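Side-chain contacts in UDP-N-acetylmuramate--L-alanine ligase (Thermotoga maritima, PDB 1J6U), which catalyses the ATP-dependent joining of L-alanine to UDP-N-acetylmuramate, a cytoplasmic step in making the peptidoglycan of the bacterial cell wall: residues V326-A331 with D442-S447; P182-I187 with I286-S291; D67-P72 with R92-P97. One frame throughout, in Å; residues are numbered along the deposited sequence.

Interaction 1: residues V326-A331 with D442-S447; sequences VIDDYA and DIIYSS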
loop_
_atom_site.group_PDB
_atom_site.type_symbol
_atom_site.label_atom_id
_atom_site.label_comp_id
_atom_site.label_asym_id
_atom_site.label_seq_id
_atom_site.Cartn_x
_atom_site.Cartn_y
_atom_site.Cartn_z
ATOM N N VAL A 326 -12.110 -11.792 10.218
ATOM C CA VAL A 326 -11.798 -10.417 10.587
ATOM C C VAL A 326 -10.861 -9.994 9.450
ATOM O O VAL A 326 -9.776 -10.566 9.232
ATOM C CB VAL A 326 -11.072 -10.314 11.967
ATOM C CG1 VAL A 326 -10.674 -8.868 12.214
ATOM C CG2 VAL A 326 -12.005 -10.803 13.110
ATOM N N ILE A 327 -11.285 -8.985 8.722
ATOM C CA ILE A 327 -10.520 -8.495 7.581
ATOM C C ILE A 327 -10.138 -7.014 7.750
ATOM O O ILE A 327 -10.952 -6.199 8.215
ATOM C CB ILE A 327 -11.365 -8.694 6.267
ATOM C CG1 ILE A 327 -11.563 -10.190 6.012
ATOM C CG2 ILE A 327 -10.640 -8.107 5.041
ATOM C CD1 ILE A 327 -12.354 -10.504 4.730
ATOM N N ASP A 328 -8.898 -6.686 7.376
ATOM C CA ASP A 328 -8.370 -5.313 7.423
ATOM C C ASP A 328 -8.263 -4.638 6.062
ATOM O O ASP A 328 -7.751 -5.212 5.103
ATOM C CB ASP A 328 -6.978 -5.303 8.041
ATOM C CG ASP A 328 -6.990 -5.720 9.484
ATOM O OD1 ASP A 328 -7.768 -5.112 10.229
ATOM O OD2 ASP A 328 -6.234 -6.632 9.883
ATOM N N ASP A 329 -8.739 -3.414 5.972
ATOM C CA ASP A 329 -8.623 -2.687 4.733
ATOM C C ASP A 329 -8.477 -1.197 4.965
ATOM O O ASP A 329 -9.229 -0.606 5.719
ATOM C CB ASP A 329 -9.806 -2.926 3.809
ATOM C CG ASP A 329 -9.494 -2.513 2.383
ATOM O OD1 ASP A 329 -9.839 -1.374 1.977
ATOM O OD2 ASP A 329 -8.860 -3.333 1.677
ATOM N N TYR A 330 -7.492 -0.631 4.273
ATOM C CA TYR A 330 -7.097 0.769 4.299
ATOM C C TYR A 330 -8.123 1.736 3.769
ATOM O O TYR A 330 -7.975 2.922 3.956
ATOM C CB TYR A 330 -5.856 0.937 3.425
ATOM C CG TYR A 330 -4.715 1.615 4.076
ATOM C CD1 TYR A 330 -4.475 1.444 5.441
ATOM C CD2 TYR A 330 -3.800 2.352 3.326
ATOM C CE1 TYR A 330 -3.339 1.983 6.052
ATOM C CE2 TYR A 330 -2.647 2.900 3.932
ATOM C CZ TYR A 330 -2.428 2.701 5.300
ATOM O OH TYR A 330 -1.293 3.179 5.918
ATOM N N ALA A 331 -9.151 1.259 3.085
ATOM C CA ALA A 331 -10.101 2.189 2.485
ATOM C C ALA A 331 -10.503 3.383 3.357
ATOM O O ALA A 331 -10.776 3.226 4.555
ATOM C CB ALA A 331 -11.349 1.434 2.024
ATOM N N ASP A 442 -5.828 4.423 13.073
ATOM C CA ASP A 442 -5.863 3.699 14.349
ATOM C C ASP A 442 -6.634 2.381 14.353
ATOM O O ASP A 442 -6.316 1.431 15.078
ATOM C CB ASP A 442 -6.601 4.567 15.363
ATOM C CG ASP A 442 -5.709 5.345 16.207
ATOM O OD1 ASP A 442 -4.572 4.885 16.450
ATOM O OD2 ASP A 442 -6.162 6.414 16.652
ATOM N N ILE A 443 -7.723 2.380 13.598
ATOM C CA ILE A 443 -8.604 1.234 13.568
ATOM C C ILE A 443 -7.915 -0.114 13.504
ATOM O O ILE A 443 -8.409 -1.089 14.065
ATOM C CB ILE A 443 -9.636 1.400 12.473
ATOM C CG1 ILE A 443 -10.775 0.437 12.764
ATOM C CG2 ILE A 443 -8.991 1.278 11.107
ATOM C CD1 ILE A 443 -11.982 0.746 12.014
ATOM N N ILE A 444 -6.747 -0.150 12.873
ATOM C CA ILE A 444 -5.975 -1.368 12.768
ATOM C C ILE A 444 -5.722 -1.992 14.140
ATOM O O ILE A 444 -5.611 -3.222 14.249
ATOM C CB ILE A 444 -4.609 -1.148 11.991
ATOM C CG1 ILE A 444 -3.946 -2.502 11.778
ATOM C CG2 ILE A 444 -3.660 -0.206 12.705
ATOM C CD1 ILE A 444 -4.672 -3.334 10.666
ATOM N N TYR A 445 -5.651 -1.174 15.192
ATOM C CA TYR A 445 -5.430 -1.739 16.534
ATOM C C TYR A 445 -6.718 -2.344 17.166
ATOM O O TYR A 445 -6.656 -3.298 17.929
ATOM C CB TYR A 445 -4.820 -0.678 17.459
ATOM C CG TYR A 445 -3.523 -0.100 16.929
ATOM C CD1 TYR A 445 -3.506 1.143 16.289
ATOM C CD2 TYR A 445 -2.328 -0.834 16.982
ATOM C CE1 TYR A 445 -2.335 1.648 15.707
ATOM C CE2 TYR A 445 -1.140 -0.343 16.400
ATOM C CZ TYR A 445 -1.150 0.906 15.763
ATOM O OH TYR A 445 0.009 1.433 15.196
ATOM N N SER A 446 -7.881 -1.796 16.823
ATOM C CA SER A 446 -9.148 -2.300 17.332
ATOM C C SER A 446 -9.282 -3.687 16.765
ATOM O O SER A 446 -9.604 -4.647 17.477
ATOM C CB SER A 446 -10.316 -1.456 16.825
ATOM O OG SER A 446 -10.059 -0.092 17.075
ATOM N N SER A 447 -9.026 -3.766 15.460
ATOM C CA SER A 447 -9.087 -5.015 14.733
ATOM C C SER A 447 -8.299 -6.108 15.473
ATOM O O SER A 447 -8.820 -7.225 15.703
ATOM C CB SER A 447 -8.530 -4.785 13.331
ATOM O OG SER A 447 -8.345 -6.010 12.672
HETATM O O HOH W 1 -5.830 -7.041 12.827
#
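Helix-on-sheet packing in the C-terminal glutamate ligase domain brings Asp-328 and Val-326, on strand 324-329, up against Ile-444 and Ser-447 in the first turns of helix 443-457. Ser-447 OG donates to Asp-328 OD1 over 2.7 Å and meets the syn lone pair of that oxygen, on the side of OD2. That hydroxyl reaches the strand because OG stands opposite the backbone N of Ser-447 (chi1 169°). A water completes the link, donating to Asp-328 OD2 at 3.0 Å and to Ser-447 OG at 2.7 Å, so both oxygens of this buried carboxylate have a partner and its plane is unlikely to rotate freely.

In the mixed sheet of this domain, strand 433-438 lies beside strand 324-329 and parallel to it. The chain then turns back into helix 443-457, which therefore runs against the strand direction: the axes of the short segments lie 168° apart in direction, nearly antiparallel, and come no closer than 9.4 Å. Ile-444 crosses Asp-328 at about a right angle, and its CD1 methyl lies 3.5 Å from Asp-328 CG, putting hydrocarbon against the carboxylate carbon. Further back along the strand, Val-326 CG1 comes to 3.7 Å from Ser-447 OG. Asp-328 also touches Ser-314 and Ala-316 on the adjoining antiparallel strand.

Interaction 2: residues P182-I187 with I286-S291; sequences PNYLII and IALFDS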
loop_
_atom_site.group_PDB
_atom_site.type_symbol
_atom_site.label_atom_id
_atom_site.label_comp_id
_atom_site.label_asym_id
_atom_site.label_seq_id
_atom_site.Cartn_x
_atom_site.Cartn_y
_atom_site.Cartn_z
ATOM N N PRO A 182 13.899 4.729 -13.732
ATOM C CA PRO A 182 13.994 3.269 -13.638
ATOM C C PRO A 182 14.054 2.671 -15.042
ATOM O O PRO A 182 13.800 3.364 -16.040
ATOM C CB PRO A 182 12.696 2.898 -12.945
ATOM C CG PRO A 182 11.709 3.940 -13.567
ATOM C CD PRO A 182 12.522 5.201 -13.456
ATOM N N ASN A 183 14.380 1.389 -15.105
ATOM C CA ASN A 183 14.435 0.658 -16.369
ATOM C C ASN A 183 12.999 0.490 -16.832
ATOM O O ASN A 183 12.652 0.765 -17.997
ATOM C CB ASN A 183 15.012 -0.751 -16.164
ATOM C CG ASN A 183 16.480 -0.748 -15.804
ATOM O OD1 ASN A 183 16.891 -0.258 -14.743
ATOM N ND2 ASN A 183 17.290 -1.311 -16.692
ATOM N N TYR A 184 12.182 0.004 -15.892
ATOM C CA TYR A 184 10.776 -0.277 -16.126
ATOM C C TYR A 184 9.939 0.451 -15.097
ATOM O O TYR A 184 10.280 0.508 -13.929
ATOM C CB TYR A 184 10.530 -1.768 -15.984
ATOM C CG TYR A 184 11.686 -2.599 -16.435
ATOM C CD1 TYR A 184 12.339 -3.443 -15.562
ATOM C CD2 TYR A 184 12.145 -2.523 -17.743
ATOM C CE1 TYR A 184 13.428 -4.198 -15.975
ATOM C CE2 TYR A 184 13.226 -3.264 -18.160
ATOM C CZ TYR A 184 13.863 -4.096 -17.281
ATOM O OH TYR A 184 14.941 -4.814 -17.729
ATOM N N LEU A 185 8.830 0.990 -15.555
ATOM C CA LEU A 185 7.925 1.710 -14.723
ATOM C C LEU A 185 6.471 1.321 -15.034
ATOM O O LEU A 185 6.029 1.381 -16.207
ATOM C CB LEU A 185 8.083 3.193 -14.981
ATOM C CG LEU A 185 6.945 4.029 -14.410
ATOM C CD1 LEU A 185 7.194 4.152 -12.903
ATOM C CD2 LEU A 185 6.866 5.405 -15.096
ATOM N N ILE A 186 5.743 0.877 -14.002
ATOM C CA ILE A 186 4.314 0.623 -14.185
ATOM C C ILE A 186 3.641 1.863 -13.571
ATOM O O ILE A 186 4.012 2.317 -12.469
ATOM C CB ILE A 186 3.791 -0.591 -13.405
ATOM C CG1 ILE A 186 4.297 -1.896 -14.015
ATOM C CG2 ILE A 186 2.275 -0.573 -13.415
ATOM C CD1 ILE A 186 3.876 -3.163 -13.206
ATOM N N ILE A 187 2.704 2.444 -14.300
ATOM C CA ILE A 187 1.966 3.589 -13.787
ATOM C C ILE A 187 0.561 3.015 -13.723
ATOM O O ILE A 187 -0.077 2.860 -14.770
ATOM C CB ILE A 187 1.932 4.777 -14.765
ATOM C CG1 ILE A 187 3.350 5.277 -15.068
ATOM C CG2 ILE A 187 1.090 5.904 -14.166
ATOM C CD1 ILE A 187 3.375 6.451 -16.088
ATOM N N ILE A 286 1.610 -8.687 -15.548
ATOM C CA ILE A 286 1.710 -9.550 -16.689
ATOM C C ILE A 286 2.253 -8.733 -17.880
ATOM O O ILE A 286 3.139 -9.172 -18.594
ATOM C CB ILE A 286 0.319 -10.084 -17.014
ATOM C CG1 ILE A 286 0.033 -11.280 -16.136
ATOM C CG2 ILE A 286 0.199 -10.478 -18.498
ATOM C CD1 ILE A 286 -1.462 -11.606 -16.117
ATOM N N ALA A 287 1.713 -7.539 -18.072
ATOM C CA ALA A 287 2.123 -6.707 -19.164
ATOM C C ALA A 287 3.589 -6.393 -19.089
ATOM O O ALA A 287 4.277 -6.421 -20.110
ATOM C CB ALA A 287 1.293 -5.412 -19.215
ATOM N N LEU A 288 4.084 -6.098 -17.897
ATOM C CA LEU A 288 5.488 -5.767 -17.778
ATOM C C LEU A 288 6.381 -6.960 -18.137
ATOM O O LEU A 288 7.224 -6.869 -19.017
ATOM C CB LEU A 288 5.818 -5.315 -16.355
ATOM C CG LEU A 288 7.310 -5.117 -16.074
ATOM C CD1 LEU A 288 7.777 -3.907 -16.855
ATOM C CD2 LEU A 288 7.572 -4.913 -14.616
ATOM N N PHE A 289 6.197 -8.065 -17.433
ATOM C CA PHE A 289 6.986 -9.261 -17.635
ATOM C C PHE A 289 6.906 -9.912 -19.015
ATOM O O PHE A 289 7.913 -10.433 -19.529
ATOM C CB PHE A 289 6.652 -10.267 -16.542
ATOM C CG PHE A 289 7.304 -9.938 -15.247
ATOM C CD1 PHE A 289 6.594 -9.315 -14.215
ATOM C CD2 PHE A 289 8.650 -10.161 -15.092
ATOM C CE1 PHE A 289 7.236 -8.924 -13.054
ATOM C CE2 PHE A 289 9.309 -9.775 -13.925
ATOM C CZ PHE A 289 8.602 -9.152 -12.898
ATOM N N ASP A 290 5.714 -9.885 -19.598
ATOM C CA ASP A 290 5.493 -10.402 -20.935
ATOM C C ASP A 290 6.309 -9.474 -21.854
ATOM O O ASP A 290 7.053 -9.921 -22.715
ATOM C CB ASP A 290 4.006 -10.320 -21.278
ATOM C CG ASP A 290 3.622 -11.211 -22.464
ATOM O OD1 ASP A 290 4.177 -12.308 -22.581
ATOM O OD2 ASP A 290 2.747 -10.841 -23.262
ATOM N N SER A 291 6.202 -8.172 -21.634
ATOM C CA SER A 291 6.927 -7.239 -22.460
ATOM C C SER A 291 8.436 -7.463 -22.371
ATOM O O SER A 291 9.178 -7.146 -23.310
ATOM C CB SER A 291 6.557 -5.815 -22.064
ATOM O OG SER A 291 5.339 -5.441 -22.698
#
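Leu-288 lies across Tyr-184 at roughly a right angle, with one methyl of the leucine meeting the root of the tyrosine side chain. This is strand-to-helix packing in the central ATPase domain of the Mur ligase fold. Strand 184-187 runs parallel to strand 116-120, which leads into the predicted ATP-binding loop, a P-loop from Gly-121 to Thr-127. Helix 276-291 presents its last turns to the sheet here.

The CB of Leu-288 is directed toward the strand. An extended chi1 of 172° carries the branch out far enough for CD1 to come within 3.6 Å of Tyr-184 CB. The same methyl is 4.1 Å from Tyr-184 CG and approaches the ring at a slant. Two residues along the strand, Ile-186 meets the base of the leucine instead: its CD1 lies 4.3 Å from Leu-288 CB, a looser touch than the tyrosine's. One leucine thus spans two strand residues, its tip on one and its root on the other, and it also reaches Phe-117 and Val-220 on the flanking strands.

The tyrosine ring has its own supports. Phe-117 meets it edge-to-face, and Tyr-184 OH is hydrogen-bonded to Glu-115 OE2, which fixes the polar end well away from the leucine. Ile-186 packs on Thr-128 and Val-132 of helix 125-138, just behind the P-loop, with its side chain about 8 Å from Gly-121. The contact across 182-187 and 286-291 is wholly apolar, helix to sheet. Within the first of these segments, the CB of Asn-183 sits over the centre of one face of the Tyr-184 ring, 3.5 Å above its plane.

Interaction 3: residues D67-P72 with R92-P97; sequences DNWYDP and RMERVP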
loop_
_atom_site.group_PDB
_atom_site.type_symbol
_atom_site.label_atom_id
_atom_site.label_comp_id
_atom_site.label_asym_id
_atom_site.label_seq_id
_atom_site.Cartn_x
_atom_site.Cartn_y
_atom_site.Cartn_z
ATOM N N ASP A 67 16.598 15.301 22.577
ATOM C CA ASP A 67 17.232 14.339 23.463
ATOM C C ASP A 67 17.685 13.106 22.600
ATOM O O ASP A 67 18.673 12.421 22.915
ATOM C CB ASP A 67 16.184 13.875 24.486
ATOM C CG ASP A 67 16.580 14.169 25.925
ATOM O OD1 ASP A 67 15.729 13.959 26.825
ATOM O OD2 ASP A 67 17.731 14.600 26.159
ATOM N N ASN A 68 16.947 12.823 21.519
ATOM C CA ASN A 68 17.234 11.672 20.665
ATOM C C ASN A 68 18.342 11.965 19.689
ATOM O O ASN A 68 18.202 11.720 18.498
ATOM C CB ASN A 68 16.003 11.281 19.865
ATOM C CG ASN A 68 14.770 11.176 20.715
ATOM O OD1 ASN A 68 14.841 10.738 21.861
ATOM N ND2 ASN A 68 13.614 11.556 20.149
ATOM N N TRP A 69 19.447 12.486 20.191
ATOM C CA TRP A 69 20.556 12.827 19.320
ATOM C C TRP A 69 21.766 12.001 19.717
ATOM O O TRP A 69 22.110 11.936 20.887
ATOM C CB TRP A 69 20.839 14.322 19.434
ATOM C CG TRP A 69 21.863 14.791 18.521
ATOM C CD1 TRP A 69 23.178 14.929 18.791
ATOM C CD2 TRP A 69 21.687 15.162 17.157
ATOM N NE1 TRP A 69 23.849 15.375 17.682
ATOM C CE2 TRP A 69 22.957 15.528 16.659
ATOM C CE3 TRP A 69 20.582 15.221 16.302
ATOM C CZ2 TRP A 69 23.159 15.955 15.343
ATOM C CZ3 TRP A 69 20.778 15.650 14.978
ATOM C CH2 TRP A 69 22.057 16.012 14.515
ATOM N N TYR A 70 22.382 11.334 18.747
ATOM C CA TYR A 70 23.545 10.515 19.045
ATOM C C TYR A 70 24.677 10.744 18.068
ATOM O O TYR A 70 25.351 9.820 17.618
ATOM C CB TYR A 70 23.129 9.052 19.125
ATOM C CG TYR A 70 22.174 8.857 20.266
ATOM C CD1 TYR A 70 20.836 9.232 20.161
ATOM C CD2 TYR A 70 22.628 8.380 21.488
ATOM C CE1 TYR A 70 19.962 9.131 21.264
ATOM C CE2 TYR A 70 21.775 8.275 22.592
ATOM C CZ TYR A 70 20.444 8.644 22.480
ATOM O OH TYR A 70 19.615 8.472 23.579
ATOM N N ASP A 71 24.855 12.025 17.764
ATOM C CA ASP A 71 25.893 12.532 16.888
ATOM C C ASP A 71 26.002 11.744 15.610
ATOM O O ASP A 71 27.012 11.106 15.342
ATOM C CB ASP A 71 27.223 12.562 17.649
ATOM C CG ASP A 71 27.082 13.209 19.037
ATOM O OD1 ASP A 71 27.365 12.525 20.044
ATOM O OD2 ASP A 71 26.670 14.395 19.124
ATOM N N PRO A 72 24.939 11.779 14.799
ATOM C CA PRO A 72 24.874 11.080 13.523
ATOM C C PRO A 72 25.681 11.843 12.505
ATOM O O PRO A 72 25.911 13.020 12.666
ATOM C CB PRO A 72 23.404 11.137 13.187
ATOM C CG PRO A 72 23.032 12.498 13.700
ATOM C CD PRO A 72 23.684 12.508 15.058
ATOM N N ARG A 92 20.484 21.059 12.579
ATOM C CA ARG A 92 20.955 22.210 11.842
ATOM C C ARG A 92 21.973 23.003 12.628
ATOM O O ARG A 92 22.957 23.478 12.085
ATOM C CB ARG A 92 19.803 23.096 11.404
ATOM C CG ARG A 92 18.951 22.417 10.367
ATOM C CD ARG A 92 18.432 23.382 9.354
ATOM N NE ARG A 92 17.045 23.076 9.026
ATOM C CZ ARG A 92 16.665 22.273 8.042
ATOM N NH1 ARG A 92 17.581 21.689 7.267
ATOM N NH2 ARG A 92 15.368 22.046 7.848
HETATM N N MSE A 93 21.768 23.131 13.919
HETATM C CA MSE A 93 22.723 23.894 14.672
HETATM C C MSE A 93 24.024 23.129 14.775
HETATM O O MSE A 93 25.101 23.721 14.769
HETATM C CB MSE A 93 22.159 24.246 16.039
HETATM C CG MSE A 93 21.276 25.480 15.985
HETATM SE SE MSE A 93 20.616 25.897 17.735
HETATM C CE MSE A 93 22.332 26.361 18.581
ATOM N N GLU A 94 23.931 21.811 14.842
ATOM C CA GLU A 94 25.132 20.986 14.916
ATOM C C GLU A 94 25.773 20.870 13.528
ATOM O O GLU A 94 26.809 20.237 13.361
ATOM C CB GLU A 94 24.769 19.618 15.461
ATOM C CG GLU A 94 25.834 18.985 16.329
ATOM C CD GLU A 94 25.845 19.502 17.743
ATOM O OE1 GLU A 94 24.804 19.446 18.443
ATOM O OE2 GLU A 94 26.920 19.964 18.155
ATOM N N ARG A 95 25.155 21.499 12.530
ATOM C CA ARG A 95 25.668 21.493 11.154
ATOM C C ARG A 95 25.721 20.109 10.483
ATOM O O ARG A 95 26.498 19.875 9.554
ATOM C CB ARG A 95 27.066 22.129 11.123
ATOM C CG ARG A 95 27.126 23.579 11.604
ATOM C CD ARG A 95 26.672 24.562 10.535
ATOM N NE ARG A 95 25.497 25.337 10.946
ATOM C CZ ARG A 95 25.476 26.239 11.926
ATOM N NH1 ARG A 95 26.578 26.502 12.623
ATOM N NH2 ARG A 95 24.342 26.876 12.207
ATOM N N VAL A 96 24.898 19.192 10.964
ATOM C CA VAL A 96 24.829 17.871 10.389
ATOM C C VAL A 96 23.965 17.908 9.124
ATOM O O VAL A 96 22.856 18.430 9.110
ATOM C CB VAL A 96 24.263 16.893 11.399
ATOM C CG1 VAL A 96 23.960 15.548 10.741
ATOM C CG2 VAL A 96 25.280 16.712 12.510
ATOM N N PRO A 97 24.495 17.384 8.022
ATOM C CA PRO A 97 23.748 17.363 6.753
ATOM C C PRO A 97 22.400 16.653 6.944
ATOM O O PRO A 97 22.295 15.612 7.616
ATOM C CB PRO A 97 24.681 16.612 5.819
ATOM C CG PRO A 97 25.409 15.645 6.792
ATOM C CD PRO A 97 25.721 16.572 7.952
#
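A chi1 of -175° at Trp-69 sends the indole out from the loop, on the far side of CB from the main-chain nitrogen, toward Val-96, whose CG1 takes the equivalent position (chi1 170°) and leaves CG2 facing the ring. The two side chains come from opposite directions and meet at the indole's edge. Val-96 CG2 is 3.6 Å from Trp-69 CZ2, near the ring plane, and Val-96 CB lies in that plane, 3.9 Å from Trp-69 CH2. Both methyls, Val-96 CG1 and CG2, also lie 3.7 Å from Pro-72 O.

One face of the same indole is covered by Pro-72 itself, with CD 3.4 Å above the plane and offset toward the rim. Glu-94 adds aliphatic contact, its CB 4.0 Å from Trp-69 CZ2. It approaches at a slant, and its carboxylate plane is turned 36° from the ring.

These residues belong to the N-terminal domain, a Rossmann-like parallel sheet. The loop 67-72 leads into strand 74-77, and helix 86-93 is part of the beta-alpha-beta crossover from that strand to 98-100. The helix closes in a Schellman motif at Arg-95, whose positive phi turns the chain so that Val-96 follows on the tryptophan side. Val-75 of strand 74-77 touches both Trp-69 and Val-96.

Arg-90, one turn back in the helix, makes a cation-pi contact with Trp-69 and a salt bridge to Glu-94 OE1. Trp-69 NE1 makes a weak bond to Asp-71 OD2, 3.3 Å away. The six-membered end of the indole is packed by hydrocarbon, while Arg-90 and, weakly, Asp-71 supply its polar partners, and the arginine probably offsets the negative charge of the glutamate beside the ring.

Each contact sits in a different domain of this three-domain ligase, and along the chain they follow in the order interaction 3, interaction 2, interaction 1. Interaction 3 belongs to the N-terminal parallel sheet, interaction 2 to the central sheet that carries the predicted ATP loop, and interaction 1 to the C-terminal mixed sheet; they share no strand or helix. Their centres are about 31 Å (1 and 2), 37 Å (1 and 3) and 41 Å (2 and 3) apart, and none touches another. Interactions 1 and 2 lie on opposite sides of the chain's centre. Each closes its loop of chain before the next opens; each contact joins parts of its own domain, and none of them bridges two domains.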